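RagA protein (Porphyromonas gingivalis, PDB 6SLN) probably takes up peptides across the bacterial outer membrane as a TonB-dependent receptor, with a plug domain lodged inside its transmembrane beta-barrel. Local coordinates at residues R218-A223 with G992-F997; N791-A796 with K838-P843; L186-A191 with K633-T638. All coordinates share one frame; numbering follows the deposited sequence.

Contact 1: residues R218-A223 with G992-F997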
ATOM      1  N   ARG A 218      31.330  -4.790 -32.936  1.00 60.99           N
ATOM      2  CA  ARG A 218      32.313  -4.678 -31.869  1.00 68.91           C
ATOM      3  C   ARG A 218      31.679  -5.107 -30.555  1.00 77.56           C
ATOM      4  O   ARG A 218      30.585  -4.645 -30.212  1.00 81.83           O
ATOM      5  CB  ARG A 218      32.868  -3.249 -31.735  1.00 68.77           C
ATOM      6  CG  ARG A 218      33.922  -3.131 -30.634  1.00 80.94           C
ATOM      7  CD  ARG A 218      34.206  -1.702 -30.229  1.00 87.55           C
ATOM      8  NE  ARG A 218      33.784  -0.759 -31.253  1.00 95.02           N
ATOM      9  CZ  ARG A 218      33.936   0.556 -31.157  1.00100.61           C
ATOM     10  NH1 ARG A 218      34.508   1.081 -30.079  1.00100.14           N
ATOM     11  NH2 ARG A 218      33.514   1.342 -32.141  1.00104.52           N
ATOM     12  N   ILE A 219      32.364  -5.993 -29.828  1.00 76.09           N
ATOM     13  CA  ILE A 219      31.954  -6.426 -28.498  1.00 68.72           C
ATOM     14  C   ILE A 219      32.999  -5.962 -27.497  1.00 67.26           C
ATOM     15  O   ILE A 219      34.205  -6.049 -27.761  1.00 71.91           O
ATOM     16  CB  ILE A 219      31.785  -7.953 -28.421  1.00 64.73           C
ATOM     17  CG1 ILE A 219      30.960  -8.456 -29.604  1.00 65.00           C
ATOM     18  CG2 ILE A 219      31.158  -8.340 -27.093  1.00 64.23           C
ATOM     19  CD1 ILE A 219      31.162  -9.923 -29.894  1.00 63.93           C
ATOM     20  N   THR A 220      32.540  -5.465 -26.351  1.00 56.50           N
ATOM     21  CA  THR A 220      33.429  -5.062 -25.278  1.00 49.39           C
ATOM     22  C   THR A 220      32.937  -5.622 -23.957  1.00 54.26           C
ATOM     23  O   THR A 220      31.739  -5.575 -23.668  1.00 59.68           O
ATOM     24  CB  THR A 220      33.533  -3.551 -25.216  1.00 48.81           C
ATOM     25  OG1 THR A 220      34.011  -3.094 -26.487  1.00 47.63           O
ATOM     26  CG2 THR A 220      34.520  -3.162 -24.120  1.00 54.18           C
ATOM     27  N   PHE A 221      33.851  -6.175 -23.170  1.00 50.25           N
ATOM     28  CA  PHE A 221      33.524  -6.714 -21.862  1.00 48.57           C
ATOM     29  C   PHE A 221      34.395  -6.009 -20.844  1.00 47.91           C
ATOM     30  O   PHE A 221      35.616  -5.968 -21.000  1.00 52.98           O
ATOM     31  CB  PHE A 221      33.735  -8.238 -21.798  1.00 45.06           C
ATOM     32  CG  PHE A 221      33.626  -8.815 -20.403  1.00 44.31           C
ATOM     33  CD1 PHE A 221      32.395  -9.160 -19.877  1.00 49.16           C
ATOM     34  CD2 PHE A 221      34.754  -9.017 -19.623  1.00 55.39           C
ATOM     35  CE1 PHE A 221      32.287  -9.695 -18.591  1.00 49.07           C
ATOM     36  CE2 PHE A 221      34.653  -9.547 -18.344  1.00 59.41           C
ATOM     37  CZ  PHE A 221      33.412  -9.888 -17.835  1.00 55.74           C
ATOM     38  N   ASN A 222      33.767  -5.445 -19.823  1.00 51.22           N
ATOM     39  CA  ASN A 222      34.468  -4.789 -18.734  1.00 59.81           C
ATOM     40  C   ASN A 222      34.084  -5.453 -17.425  1.00 63.86           C
ATOM     41  O   ASN A 222      32.925  -5.820 -17.215  1.00 68.65           O
ATOM     42  CB  ASN A 222      34.153  -3.287 -18.649  1.00 63.97           C
ATOM     43  CG  ASN A 222      34.378  -2.561 -19.954  1.00 66.90           C
ATOM     44  OD1 ASN A 222      35.508  -2.434 -20.429  1.00 68.81           O
ATOM     45  ND2 ASN A 222      33.295  -2.062 -20.536  1.00 70.20           N
ATOM     46  N   ALA A 223      35.067  -5.601 -16.551  1.00 62.48           N
ATOM     47  CA  ALA A 223      34.860  -6.200 -15.247  1.00 58.25           C
ATOM     48  C   ALA A 223      35.846  -5.532 -14.309  1.00 54.62           C
ATOM     49  O   ALA A 223      37.006  -5.319 -14.675  1.00 59.06           O
ATOM     50  CB  ALA A 223      35.065  -7.722 -15.279  1.00 50.71           C
ATOM     51  N   GLY A 992      40.949  -3.701 -12.662  1.00 47.18           N
ATOM     52  CA  GLY A 992      39.963  -3.937 -13.697  1.00 48.13           C
ATOM     53  C   GLY A 992      40.572  -4.452 -14.980  1.00 54.02           C
ATOM     54  O   GLY A 992      41.771  -4.300 -15.240  1.00 61.34           O
ATOM     55  N   ILE A 993      39.707  -5.046 -15.801  1.00 53.70           N
ATOM     56  CA  ILE A 993      40.101  -5.714 -17.030  1.00 57.84           C
ATOM     57  C   ILE A 993      39.175  -5.247 -18.143  1.00 58.37           C
ATOM     58  O   ILE A 993      38.056  -4.791 -17.897  1.00 65.50           O
ATOM     59  CB  ILE A 993      40.052  -7.253 -16.867  1.00 55.14           C
ATOM     60  CG1 ILE A 993      40.618  -7.967 -18.085  1.00 52.11           C
ATOM     61  CG2 ILE A 993      38.643  -7.718 -16.584  1.00 54.11           C
ATOM     62  CD1 ILE A 993      41.309  -9.265 -17.747  1.00 58.86           C
ATOM     63  N   GLN A 994      39.658  -5.340 -19.379  1.00 57.21           N
ATOM     64  CA  GLN A 994      38.778  -5.111 -20.518  1.00 61.47           C
ATOM     65  C   GLN A 994      39.140  -6.029 -21.677  1.00 65.38           C
ATOM     66  O   GLN A 994      40.316  -6.199 -22.015  1.00 64.36           O
ATOM     67  CB  GLN A 994      38.812  -3.663 -20.997  1.00 61.51           C
ATOM     68  CG  GLN A 994      37.865  -3.433 -22.150  1.00 68.66           C
ATOM     69  CD  GLN A 994      38.169  -2.186 -22.945  1.00 64.98           C
ATOM     70  OE1 GLN A 994      39.089  -2.158 -23.772  1.00 67.60           O
ATOM     71  NE2 GLN A 994      37.385  -1.145 -22.709  1.00 45.21           N
ATOM     72  N   LEU A 995      38.104  -6.599 -22.288  1.00 64.08           N
ATOM     73  CA  LEU A 995      38.220  -7.524 -23.406  1.00 61.59           C
ATOM     74  C   LEU A 995      37.518  -6.932 -24.619  1.00 60.99           C
ATOM     75  O   LEU A 995      36.347  -6.548 -24.534  1.00 65.98           O
ATOM     76  CB  LEU A 995      37.588  -8.869 -23.048  1.00 55.34           C
ATOM     77  CG  LEU A 995      38.508  -9.978 -22.564  1.00 57.30           C
ATOM     78  CD1 LEU A 995      39.548  -9.475 -21.574  1.00 50.92           C
ATOM     79  CD2 LEU A 995      37.658 -11.036 -21.929  1.00 60.27           C
ATOM     80  N   SER A 996      38.208  -6.884 -25.750  1.00 54.70           N
ATOM     81  CA  SER A 996      37.615  -6.387 -26.982  1.00 57.17           C
ATOM     82  C   SER A 996      37.661  -7.484 -28.028  1.00 73.61           C
ATOM     83  O   SER A 996      38.717  -8.087 -28.244  1.00 82.12           O
ATOM     84  CB  SER A 996      38.362  -5.164 -27.502  1.00 51.96           C
ATOM     85  OG  SER A 996      38.367  -4.154 -26.528  1.00 56.37           O
ATOM     86  N   PHE A 997      36.525  -7.734 -28.680  1.00 73.38           N
ATOM     87  CA  PHE A 997      36.536  -8.579 -29.865  1.00 74.57           C
ATOM     88  C   PHE A 997      35.343  -8.332 -30.770  1.00 77.90           C
ATOM     89  O   PHE A 997      34.754  -7.254 -30.744  1.00 82.68           O
ATOM     90  CB  PHE A 997      36.611 -10.054 -29.477  1.00 81.35           C
ATOM     91  CG  PHE A 997      35.778 -10.423 -28.297  1.00 82.52           C
ATOM     92  CD1 PHE A 997      34.405 -10.380 -28.375  1.00 85.29           C
ATOM     93  CD2 PHE A 997      36.373 -10.860 -27.120  1.00 84.05           C
ATOM     94  CE1 PHE A 997      33.634 -10.742 -27.299  1.00 90.93           C
ATOM     95  CE2 PHE A 997      35.613 -11.222 -26.036  1.00 85.77           C
ATOM     96  CZ  PHE A 997      34.237 -11.162 -26.122  1.00 89.53           C
ATOM     97  OXT PHE A 997      34.965  -9.191 -31.566  1.00 82.03           O
TER
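The transmembrane beta-barrel closes here: its first strand, 218-230, pairs antiparallel with its last, 986-996, so that the cylinder is sealed by the ordinary ladder of backbone bonds. Phe221 faces Leu995 in a hydrogen-bonded pair, with Phe221 N to Leu995 O at 2.9 Å and a return bond from Leu995 N to Phe221 O. Ala223 and Ile993 form the next such pair, in which the bond from Ala223 N to Ile993 O is weak at 3.4 Å. Asn222-Gln994, between them, and Thr220-Ser996, towards the chain end, are non-hydrogen-bonded pairs. Phe221, Ala223, Ile993 and Leu995 share one face, where apolar groups suit a membrane surface; the side chain of Phe221 is about 9 Å from a bound C8E detergent molecule. Thr220, Asn222, Gln994 and Ser996 share the polar face, where Asn222 meets the plug residues Glu112 and Asn178. Here Gln994 runs extended, CG anti to the backbone N (chi1 -178°), alongside Asn222, and Gln994 NE2 donates to Asn222 OD1 at 3.2 Å. The bond lies in the planes of both amides although these are turned 46° apart. Asn222 ND2 is engaged by Asp315 on the neighbouring strand. One oxygen of the C-terminal carboxylate, Phe997 O, accepts from Ile219 N at 2.9 Å, the donor standing out of the carboxylate plane, while Phe997 N returns a bond to Ile219 O. A C-terminal phenylalanine is a hallmark of outer-membrane barrels. With CG between its backbone N and carbonyl carbon, the Phe997 ring reaches across to Ile219, whose side chain also packs on Leu363 of the second subunit. Ile219 CD1 sits at the ring edge, in its plane, 3.6 Å from Phe997 CD1, and Ile219 CG2 lies obliquely 3.5 Å from Phe997 CE1.

Contact 2: residues N791-A796 with K838-P843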
ATOM      1  N   ASN A 791      26.326  35.604   0.113  1.00 43.18           N
ATOM      2  CA  ASN A 791      25.957  34.760   1.244  1.00 41.41           C
ATOM      3  C   ASN A 791      27.200  34.500   2.077  1.00 55.95           C
ATOM      4  O   ASN A 791      28.167  33.902   1.591  1.00 61.51           O
ATOM      5  CB  ASN A 791      25.371  33.445   0.719  1.00 39.15           C
ATOM      6  CG  ASN A 791      24.698  32.618   1.798  1.00 48.79           C
ATOM      7  OD1 ASN A 791      24.506  33.084   2.924  1.00 52.69           O
ATOM      8  ND2 ASN A 791      24.333  31.386   1.460  1.00 41.89           N
ATOM      9  N   SER A 792      27.198  35.007   3.307  1.00 59.43           N
ATOM     10  CA  SER A 792      28.404  35.054   4.119  1.00 57.82           C
ATOM     11  C   SER A 792      28.143  34.485   5.510  1.00 59.66           C
ATOM     12  O   SER A 792      26.995  34.310   5.930  1.00 59.30           O
ATOM     13  CB  SER A 792      28.943  36.491   4.223  1.00 50.33           C
ATOM     14  OG  SER A 792      29.396  36.940   2.954  1.00 46.71           O
ATOM     15  N   PHE A 793      29.230  34.170   6.215  1.00 56.09           N
ATOM     16  CA  PHE A 793      29.096  33.623   7.557  1.00 51.78           C
ATOM     17  C   PHE A 793      28.838  34.740   8.565  1.00 51.51           C
ATOM     18  O   PHE A 793      29.131  35.915   8.327  1.00 55.11           O
ATOM     19  CB  PHE A 793      30.332  32.793   7.937  1.00 48.54           C
ATOM     20  CG  PHE A 793      30.342  31.430   7.307  1.00 48.95           C
ATOM     21  CD1 PHE A 793      29.570  30.398   7.842  1.00 45.21           C
ATOM     22  CD2 PHE A 793      31.074  31.186   6.150  1.00 44.26           C
ATOM     23  CE1 PHE A 793      29.552  29.155   7.267  1.00 39.26           C
ATOM     24  CE2 PHE A 793      31.047  29.934   5.559  1.00 41.94           C
ATOM     25  CZ  PHE A 793      30.288  28.920   6.127  1.00 39.45           C
ATOM     26  N   TYR A 794      28.266  34.360   9.701  1.00 47.90           N
ATOM     27  CA  TYR A 794      27.791  35.351  10.661  1.00 55.63           C
ATOM     28  C   TYR A 794      27.954  34.757  12.051  1.00 58.91           C
ATOM     29  O   TYR A 794      27.254  33.796  12.404  1.00 56.78           O
ATOM     30  CB  TYR A 794      26.335  35.736  10.374  1.00 55.71           C
ATOM     31  CG  TYR A 794      25.817  36.896  11.213  1.00 61.59           C
ATOM     32  CD1 TYR A 794      25.160  36.666  12.425  1.00 57.28           C
ATOM     33  CD2 TYR A 794      25.994  38.218  10.799  1.00 58.25           C
ATOM     34  CE1 TYR A 794      24.687  37.715  13.192  1.00 56.01           C
ATOM     35  CE2 TYR A 794      25.523  39.280  11.560  1.00 55.49           C
ATOM     36  CZ  TYR A 794      24.871  39.021  12.759  1.00 59.83           C
ATOM     37  OH  TYR A 794      24.404  40.064  13.534  1.00 62.70           O
ATOM     38  N   MET A 795      28.874  35.325  12.829  1.00 54.99           N
ATOM     39  CA  MET A 795      29.173  34.811  14.161  1.00 55.37           C
ATOM     40  C   MET A 795      29.998  35.844  14.912  1.00 57.53           C
ATOM     41  O   MET A 795      30.495  36.815  14.332  1.00 54.60           O
ATOM     42  CB  MET A 795      29.924  33.480  14.104  1.00 53.82           C
ATOM     43  CG  MET A 795      31.115  33.473  13.162  1.00 51.84           C
ATOM     44  SD  MET A 795      31.559  31.790  12.700  1.00 53.04           S
ATOM     45  CE  MET A 795      30.303  31.371  11.507  1.00 54.14           C
ATOM     46  N   ALA A 796      30.120  35.628  16.219  1.00 54.43           N
ATOM     47  CA  ALA A 796      31.079  36.394  16.996  1.00 56.59           C
ATOM     48  C   ALA A 796      32.488  35.999  16.583  1.00 50.81           C
ATOM     49  O   ALA A 796      32.720  34.898  16.076  1.00 51.81           O
ATOM     50  CB  ALA A 796      30.878  36.162  18.490  1.00 60.02           C
ATOM     51  N   LYS A 838      33.956  35.697   4.653  1.00 47.56           N
ATOM     52  CA  LYS A 838      34.184  34.355   4.141  1.00 47.17           C
ATOM     53  C   LYS A 838      32.863  33.891   3.561  1.00 48.68           C
ATOM     54  O   LYS A 838      31.837  33.986   4.241  1.00 52.78           O
ATOM     55  CB  LYS A 838      34.660  33.413   5.248  1.00 51.53           C
ATOM     56  CG  LYS A 838      35.993  33.794   5.895  1.00 52.24           C
ATOM     57  CD  LYS A 838      36.247  32.993   7.169  1.00 59.90           C
ATOM     58  CE  LYS A 838      37.481  33.471   7.931  1.00 58.24           C
ATOM     59  NZ  LYS A 838      37.188  33.634   9.400  1.00 55.16           N
ATOM     60  N   SER A 839      32.869  33.430   2.305  1.00 53.06           N
ATOM     61  CA  SER A 839      31.618  33.170   1.586  1.00 50.18           C
ATOM     62  C   SER A 839      31.152  31.736   1.787  1.00 42.52           C
ATOM     63  O   SER A 839      31.957  30.809   1.785  1.00 52.83           O
ATOM     64  CB  SER A 839      31.748  33.448   0.081  1.00 52.69           C
ATOM     65  OG  SER A 839      32.399  34.674  -0.211  1.00 59.74           O
ATOM     66  N   VAL A 840      29.835  31.561   1.925  1.00 40.37           N
ATOM     67  CA  VAL A 840      29.274  30.249   2.226  1.00 45.87           C
ATOM     68  C   VAL A 840      29.283  29.335   1.004  1.00 42.14           C
ATOM     69  O   VAL A 840      29.455  28.119   1.142  1.00 44.77           O
ATOM     70  CB  VAL A 840      27.864  30.409   2.811  1.00 48.60           C
ATOM     71  CG1 VAL A 840      27.404  29.118   3.480  1.00 46.74           C
ATOM     72  CG2 VAL A 840      27.879  31.521   3.817  1.00 49.97           C
ATOM     73  N   THR A 841      29.121  29.882  -0.187  1.00 39.28           N
ATOM     74  CA  THR A 841      29.337  29.116  -1.415  1.00 40.99           C
ATOM     75  C   THR A 841      30.771  29.335  -1.881  1.00 50.67           C
ATOM     76  O   THR A 841      31.195  30.488  -2.012  1.00 61.94           O
ATOM     77  CB  THR A 841      28.363  29.556  -2.511  1.00 40.82           C
ATOM     78  OG1 THR A 841      27.016  29.547  -2.015  1.00 41.73           O
ATOM     79  CG2 THR A 841      28.456  28.668  -3.743  1.00 40.28           C
ATOM     80  N   PRO A 842      31.562  28.287  -2.091  1.00 54.15           N
ATOM     81  CA  PRO A 842      33.002  28.478  -2.364  1.00 55.65           C
ATOM     82  C   PRO A 842      33.223  29.203  -3.678  1.00 54.66           C
ATOM     83  O   PRO A 842      32.674  28.799  -4.712  1.00 64.80           O
ATOM     84  CB  PRO A 842      33.550  27.042  -2.421  1.00 51.18           C
ATOM     85  CG  PRO A 842      32.582  26.241  -1.629  1.00 48.91           C
ATOM     86  CD  PRO A 842      31.229  26.870  -1.867  1.00 52.67           C
ATOM     87  N   PRO A 843      34.039  30.267  -3.683  1.00 46.36           N
ATOM     88  CA  PRO A 843      34.157  31.104  -4.892  1.00 49.40           C
ATOM     89  C   PRO A 843      35.061  30.530  -5.962  1.00 54.71           C
ATOM     90  O   PRO A 843      34.932  30.937  -7.124  1.00 55.32           O
ATOM     91  CB  PRO A 843      34.752  32.430  -4.362  1.00 45.20           C
ATOM     92  CG  PRO A 843      34.794  32.296  -2.866  1.00 45.83           C
ATOM     93  CD  PRO A 843      34.814  30.821  -2.565  1.00 45.46           C
TER
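Two backbone bonds flank the antiparallel, non-hydrogen-bonded pair Ser792-Ser839, where the chain leaving strand 833-836 turns a corner beside strand 792-802. Val840 N donates to Asn791 O at 2.9 Å, almost straight at 176°, yet from above the carbonyl plane; Phe793 N meets Lys838 O at 3.3 Å, nearly along the C=O axis. The two serine side chains diverge, and Ser792 OG turns back to Pro790 O. Val840 points its side chain toward the strand, and as a branched residue it can lay one methyl on the Phe793 ring and set the other near the ring's tip. Val840 CG2, beside its own backbone N, lies over one face of the Phe793 ring, 4.0 Å from the centroid, in a CH-pi contact displaced toward the rim. The other branch, Val840 CG1, approaches Phe793 CZ at 3.9 Å. Lys838 O lies near the ring plane at its edge, while the Lys838 side chain leads away to a cation-pi contact with Trp870, which also packs on Phe793. Two main-chain bonds and a CH-pi contact thus join the loop to the strand, which probably helps to position Asn791, Val840 and Thr841, each touching a polar side chain of the bound peptide.

Contact 3: residues L186-A191 with K633-T638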
ATOM      1  N   LEU A 186      26.455  23.258 -20.881  1.00 57.23           N
ATOM      2  CA  LEU A 186      26.076  24.521 -21.499  1.00 56.15           C
ATOM      3  C   LEU A 186      25.932  25.592 -20.421  1.00 57.00           C
ATOM      4  O   LEU A 186      25.102  25.460 -19.511  1.00 51.71           O
ATOM      5  CB  LEU A 186      24.777  24.370 -22.283  1.00 50.43           C
ATOM      6  CG  LEU A 186      24.594  23.099 -23.097  1.00 49.25           C
ATOM      7  CD1 LEU A 186      23.292  23.197 -23.807  1.00 40.65           C
ATOM      8  CD2 LEU A 186      25.717  22.926 -24.090  1.00 57.13           C
ATOM      9  N   LYS A 187      26.724  26.659 -20.537  1.00 57.68           N
ATOM     10  CA  LYS A 187      26.872  27.621 -19.458  1.00 63.55           C
ATOM     11  C   LYS A 187      26.142  28.943 -19.670  1.00 68.51           C
ATOM     12  O   LYS A 187      25.842  29.614 -18.679  1.00 73.16           O
ATOM     13  CB  LYS A 187      28.363  27.913 -19.223  1.00 61.49           C
ATOM     14  CG  LYS A 187      29.219  26.659 -19.146  1.00 57.87           C
ATOM     15  CD  LYS A 187      30.615  26.932 -18.567  1.00 52.57           C
ATOM     16  CE  LYS A 187      31.722  26.440 -19.513  1.00 51.00           C
ATOM     17  NZ  LYS A 187      33.122  26.744 -19.045  1.00 53.63           N
ATOM     18  N   ASP A 188      25.848  29.334 -20.910  1.00 64.76           N
ATOM     19  CA  ASP A 188      25.324  30.664 -21.197  1.00 66.08           C
ATOM     20  C   ASP A 188      23.988  30.609 -21.934  1.00 66.22           C
ATOM     21  O   ASP A 188      23.604  29.596 -22.518  1.00 72.86           O
ATOM     22  CB  ASP A 188      26.313  31.472 -22.032  1.00 73.83           C
ATOM     23  CG  ASP A 188      26.305  31.058 -23.466  1.00 78.32           C
ATOM     24  OD1 ASP A 188      26.847  29.981 -23.760  1.00 80.84           O
ATOM     25  OD2 ASP A 188      25.739  31.788 -24.291  1.00 82.34           O
ATOM     26  N   ALA A 189      23.310  31.760 -21.937  1.00 61.76           N
ATOM     27  CA  ALA A 189      21.938  31.850 -22.427  1.00 56.63           C
ATOM     28  C   ALA A 189      21.831  31.548 -23.914  1.00 58.03           C
ATOM     29  O   ALA A 189      20.768  31.120 -24.387  1.00 57.54           O
ATOM     30  CB  ALA A 189      21.379  33.242 -22.145  1.00 57.07           C
ATOM     31  N   SER A 190      22.893  31.793 -24.673  1.00 55.49           N
ATOM     32  CA  SER A 190      22.844  31.455 -26.087  1.00 52.19           C
ATOM     33  C   SER A 190      22.936  29.954 -26.291  1.00 59.78           C
ATOM     34  O   SER A 190      22.356  29.424 -27.243  1.00 61.62           O
ATOM     35  CB  SER A 190      23.969  32.162 -26.834  1.00 53.31           C
ATOM     36  OG  SER A 190      24.096  31.703 -28.166  1.00 58.97           O
ATOM     37  N   ALA A 191      23.647  29.254 -25.399  1.00 65.00           N
ATOM     38  CA  ALA A 191      23.847  27.816 -25.533  1.00 61.81           C
ATOM     39  C   ALA A 191      22.702  27.006 -24.958  1.00 60.72           C
ATOM     40  O   ALA A 191      22.595  25.823 -25.274  1.00 59.80           O
ATOM     41  CB  ALA A 191      25.144  27.381 -24.848  1.00 57.33           C
ATOM     42  N   LYS A 633      33.480  35.518 -28.898  1.00 75.59           N
ATOM     43  CA  LYS A 633      32.071  35.174 -28.793  1.00 71.49           C
ATOM     44  C   LYS A 633      31.450  35.919 -27.625  1.00 70.28           C
ATOM     45  O   LYS A 633      32.040  35.985 -26.543  1.00 76.17           O
ATOM     46  CB  LYS A 633      31.872  33.654 -28.612  1.00 70.20           C
ATOM     47  CG  LYS A 633      32.969  32.961 -27.806  1.00 71.88           C
ATOM     48  CD  LYS A 633      33.050  31.463 -28.099  1.00 72.74           C
ATOM     49  CE  LYS A 633      31.954  30.674 -27.380  1.00 71.15           C
ATOM     50  NZ  LYS A 633      32.179  30.516 -25.908  1.00 62.81           N
ATOM     51  N   MET A 634      30.262  36.479 -27.841  1.00 59.09           N
ATOM     52  CA  MET A 634      29.501  37.014 -26.727  1.00 62.52           C
ATOM     53  C   MET A 634      28.019  36.710 -26.891  1.00 60.57           C
ATOM     54  O   MET A 634      27.504  36.601 -28.005  1.00 63.64           O
ATOM     55  CB  MET A 634      29.702  38.511 -26.556  1.00 72.26           C
ATOM     56  CG  MET A 634      29.233  39.334 -27.716  1.00 83.12           C
ATOM     57  SD  MET A 634      30.085  40.911 -27.647  1.00 92.71           S
ATOM     58  CE  MET A 634      31.732  40.431 -28.132  1.00 88.39           C
ATOM     59  N   SER A 635      27.343  36.586 -25.750  1.00 55.08           N
ATOM     60  CA  SER A 635      25.937  36.245 -25.668  1.00 50.42           C
ATOM     61  C   SER A 635      25.252  37.188 -24.691  1.00 53.01           C
ATOM     62  O   SER A 635      25.854  37.658 -23.720  1.00 56.47           O
ATOM     63  CB  SER A 635      25.744  34.798 -25.193  1.00 57.69           C
ATOM     64  OG  SER A 635      25.521  34.743 -23.783  1.00 64.21           O
ATOM     65  N   TYR A 636      23.987  37.469 -24.958  1.00 52.54           N
ATOM     66  CA  TYR A 636      23.127  38.031 -23.935  1.00 49.85           C
ATOM     67  C   TYR A 636      21.757  37.402 -24.071  1.00 54.21           C
ATOM     68  O   TYR A 636      21.254  37.222 -25.185  1.00 62.49           O
ATOM     69  CB  TYR A 636      22.989  39.542 -24.022  1.00 54.64           C
ATOM     70  CG  TYR A 636      22.096  40.030 -22.920  1.00 62.01           C
ATOM     71  CD1 TYR A 636      22.567  40.119 -21.618  1.00 61.14           C
ATOM     72  CD2 TYR A 636      20.762  40.342 -23.163  1.00 62.46           C
ATOM     73  CE1 TYR A 636      21.746  40.533 -20.591  1.00 55.90           C
ATOM     74  CE2 TYR A 636      19.934  40.754 -22.140  1.00 60.47           C
ATOM     75  CZ  TYR A 636      20.433  40.844 -20.853  1.00 58.40           C
ATOM     76  OH  TYR A 636      19.627  41.254 -19.818  1.00 60.09           O
ATOM     77  N   GLY A 637      21.153  37.077 -22.940  1.00 53.14           N
ATOM     78  CA  GLY A 637      19.871  36.409 -23.015  1.00 60.44           C
ATOM     79  C   GLY A 637      19.245  36.262 -21.652  1.00 66.21           C
ATOM     80  O   GLY A 637      19.890  36.462 -20.620  1.00 66.16           O
ATOM     81  N   THR A 638      17.962  35.912 -21.674  1.00 66.17           N
ATOM     82  CA  THR A 638      17.172  35.685 -20.480  1.00 56.96           C
ATOM     83  C   THR A 638      16.752  34.227 -20.419  1.00 52.13           C
ATOM     84  O   THR A 638      16.551  33.572 -21.448  1.00 49.06           O
ATOM     85  CB  THR A 638      15.923  36.563 -20.450  1.00 55.11           C
ATOM     86  OG1 THR A 638      15.207  36.414 -21.684  1.00 61.36           O
ATOM     87  CG2 THR A 638      16.327  37.993 -20.278  1.00 56.02           C
TER
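One carboxylate oxygen, Asp188 OD2, gathers donors from both sides of a domain boundary: it shapes a turn of the plug and also touches the barrel wall. Within the plug it accepts from Ser190 N at 2.9 Å, which makes an Asx turn, and more weakly from Ala191 N at 3.5 Å. The Ser190 N-H meets it from above the carboxylate plane, 56° out. Across the boundary Ser635 OG gives Asp188 OD2 a weak hydrogen bond at 3.0 Å. Asp188 reaches this position with CG between its backbone N and carbonyl carbon (chi1 77°), folding the carboxylate over the turn that follows. Aspartate suits the place because its short side chain can accept from the next few N-H groups, and serine because it offers a small donor on the inner surface of strand 627-641. Beside this bond small groups meet. Ser190 CB rests 3.6 Å from Ser635 CB. Ala189 CB points at the strand and lies 3.6 Å from Gly637 CA, and Ala189 CA and Gly637 CA are 5.0 Å apart, an approach permitted because Gly637 has no side chain on the side facing the Ala189 methyl. The neighbouring Lys187 reinforces the join through a salt bridge to Asp738 of the barrel, and its carbonyl takes a bond from Gln682. Lys633 NZ, paired with Glu699, lies 5.8 Å from Asp188 OD1 and may help to stabilise the negative charge. With its bond to the wall weak, Asp188 appears chiefly to order the plug loop, which the barrel meets through small side chains and a glycine.

The three contacts mark distinct joints of one receptor: contact 1 closes the barrel, contact 3 seats the plug against its wall, and contact 2 shapes a loop beside the bound peptide. Contacts 1 and 2 lie on opposite sides of the chain's centre, their own centres about 48 Å apart. Contact 3 is 40 Å from contact 1 and 29 Å from contact 2 between centres, and about 13 Å separates its nearest atoms from contact 2. None touches another. Along the chain, contact 2 is nested within the span closed by contact 1, whereas contacts 1 and 3 interlock. The bound lipid uses other barrel residues, among them Phe501 and Tyr525.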